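PDB 4OLO: BMC domain protein from Clostridiales bacterium 1_7_47FAA, which forms hexameric tiles in the shell of a glycyl-radical propanediol bacterial microcompartment and probably carries an iron-sulfur cluster linked to electron transport. Local coordinates for residues Q39-M42 / I43-V46. Residues are numbered along the deposited sequence; the frame is centred on the assembly and turned at random.
Sequences QGRM and IEMV
Glu44 reaches back to Arg41 and grips it twice. Glu44 OE1 accepts a bond from Arg41 N at 2.9 Å, nearly straight (164°) and through the anti lone pair. Its other oxygen serves the side chain: Arg41 NH2 stands 3.0 Å from Glu44 OE2. That salt bridge is one of charge alone, because the oxygen lies well out of the guanidinium plane. Carboxylate and guanidinium are stacked with their planes 21° apart, and Glu44 CD sits over one face toward the rim. Glu44 places its CG beside its own backbone N (chi1 -46°) and then runs extended, which carries the carboxylate back to the N-cap residue. Arg41 is that N-cap and Glu44 is N3, so the bond to Arg41 N is the N3 half of a capping box.

Helix 42-53 starts here, two residues after strand 34-39. Arg41 O takes a bond from Met45 N at 3.0 Å, and Met42 O takes one from Val46 N at 2.9 Å, the first bonds of the helix. Together with the buried Glu44 carboxylate they make the tightly packed part of the contact.

The Arg41 side chain is on the exposed side. There Arg41 NE makes a salt bridge to Glu2 of a second subunit. The loose part is the apolar touch between Met42 CG and Val46 CG2, slight at 4.2 Å. Beside it, Ile43 N is hydrogen-bonded to Gln39 OE1 of the second subunit, so the helix start is also part of the subunit interface.

One carboxylate thus meets both a backbone N-H at the helix start and a guanidinium. Both would tend to stabilise its negative charge, probably offsetting the nearby carboxylate of Glu94 in the same chain.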
ATOM      1  N   GLN B  39       3.815  12.476 -12.148  1.00 63.48           N
ATOM      2  CA  GLN B  39       3.540  11.597 -11.018  1.00 64.40           C
ATOM      3  C   GLN B  39       4.113  12.223  -9.758  1.00 69.44           C
ATOM      4  O   GLN B  39       5.259  12.673  -9.752  1.00 71.98           O
ATOM      5  CB  GLN B  39       4.135  10.200 -11.233  1.00 66.14           C
ATOM      6  CG  GLN B  39       3.557   9.142 -10.288  1.00 75.32           C
ATOM      7  CD  GLN B  39       4.047   7.733 -10.582  1.00 97.49           C
ATOM      8  OE1 GLN B  39       3.988   7.229 -11.703  1.00 93.19           O
ATOM      9  NE2 GLN B  39       4.514   7.046  -9.568  1.00 96.54           N
ATOM     10  N   GLY B  40       3.314  12.229  -8.708  1.00 62.43           N
ATOM     11  CA  GLY B  40       3.704  12.752  -7.412  1.00 62.11           C
ATOM     12  C   GLY B  40       2.689  12.403  -6.352  1.00 67.17           C
ATOM     13  O   GLY B  40       1.833  11.541  -6.562  1.00 67.34           O
ATOM     14  N   ARG B  41       2.783  13.078  -5.198  1.00 64.76           N
ATOM     15  CA  ARG B  41       1.839  12.945  -4.111  1.00 65.82           C
ATOM     16  C   ARG B  41       0.536  13.601  -4.562  1.00 71.33           C
ATOM     17  O   ARG B  41       0.566  14.522  -5.405  1.00 68.87           O
ATOM     18  CB  ARG B  41       2.409  13.601  -2.860  1.00 67.73           C
ATOM     19  CG  ARG B  41       3.516  12.758  -2.215  1.00 77.36           C
ATOM     20  CD  ARG B  41       4.147  13.386  -0.987  1.00 94.58           C
ATOM     21  NE  ARG B  41       4.539  14.787  -1.195  1.00113.86           N
ATOM     22  CZ  ARG B  41       5.744  15.201  -1.583  1.00131.55           C
ATOM     23  NH1 ARG B  41       6.710  14.323  -1.833  1.00124.07           N
ATOM     24  NH2 ARG B  41       5.989  16.497  -1.731  1.00113.14           N
ATOM     25  N   MET B  42      -0.610  13.113  -4.060  1.00 71.75           N
ATOM     26  CA  MET B  42      -1.885  13.657  -4.510  1.00 72.84           C
ATOM     27  C   MET B  42      -2.029  15.167  -4.420  1.00 72.25           C
ATOM     28  O   MET B  42      -2.505  15.780  -5.375  1.00 70.28           O
ATOM     29  CB  MET B  42      -3.090  12.934  -3.919  1.00 79.51           C
ATOM     30  CG  MET B  42      -4.276  12.980  -4.854  1.00 85.51           C
ATOM     31  SD  MET B  42      -5.807  12.656  -3.973  1.00 97.40           S
ATOM     32  CE  MET B  42      -6.128  10.916  -4.451  1.00 96.83           C
ATOM     33  N   ILE B  43      -1.599  15.766  -3.297  1.00 67.50           N
ATOM     34  CA  ILE B  43      -1.678  17.216  -3.083  1.00 65.04           C
ATOM     35  C   ILE B  43      -0.943  17.975  -4.213  1.00 65.80           C
ATOM     36  O   ILE B  43      -1.490  18.914  -4.762  1.00 65.17           O
ATOM     37  CB  ILE B  43      -1.211  17.571  -1.636  1.00 68.51           C
ATOM     38  CG1 ILE B  43      -1.563  19.013  -1.252  1.00 67.49           C
ATOM     39  CG2 ILE B  43       0.270  17.219  -1.393  1.00 68.17           C
ATOM     40  CD1 ILE B  43      -1.535  19.293   0.182  1.00 69.53           C
ATOM     41  N   GLU B  44       0.256  17.503  -4.596  1.00 61.71           N
ATOM     42  CA  GLU B  44       1.092  18.066  -5.657  1.00 60.16           C
ATOM     43  C   GLU B  44       0.395  17.942  -7.018  1.00 64.00           C
ATOM     44  O   GLU B  44       0.425  18.893  -7.814  1.00 62.58           O
ATOM     45  CB  GLU B  44       2.432  17.321  -5.742  1.00 61.22           C
ATOM     46  CG  GLU B  44       3.132  17.057  -4.434  1.00 76.23           C
ATOM     47  CD  GLU B  44       4.507  16.477  -4.657  1.00 93.50           C
ATOM     48  OE1 GLU B  44       4.633  15.268  -4.957  1.00 89.91           O
ATOM     49  OE2 GLU B  44       5.473  17.257  -4.539  1.00 95.66           O
ATOM     50  N   MET B  45      -0.193  16.743  -7.300  0.70 60.79           N
ATOM     51  CA  MET B  45      -0.913  16.415  -8.532  0.70 58.90           C
ATOM     52  C   MET B  45      -2.188  17.259  -8.723  0.70 64.26           C
ATOM     53  O   MET B  45      -2.459  17.658  -9.861  0.70 64.41           O
ATOM     54  CB  MET B  45      -1.223  14.906  -8.635  0.70 61.73           C
ATOM     55  CG  MET B  45      -0.010  14.038  -9.023  0.70 65.46           C
ATOM     56  SD  MET B  45      -0.301  12.264  -9.408  0.70 71.38           S
ATOM     57  CE  MET B  45      -1.202  11.686  -7.926  0.70 69.68           C
ATOM     58  N   VAL B  46      -2.959  17.532  -7.632  1.00 60.06           N
ATOM     59  CA  VAL B  46      -4.192  18.339  -7.671  1.00 59.48           C
ATOM     60  C   VAL B  46      -3.801  19.788  -8.037  1.00 63.71           C
ATOM     61  O   VAL B  46      -4.467  20.404  -8.871  1.00 63.11           O
ATOM     62  CB  VAL B  46      -5.051  18.242  -6.365  1.00 63.45           C
ATOM     63  CG1 VAL B  46      -6.225  19.211  -6.394  1.00 63.82           C
ATOM     64  CG2 VAL B  46      -5.554  16.824  -6.139  1.00 63.30           C
TER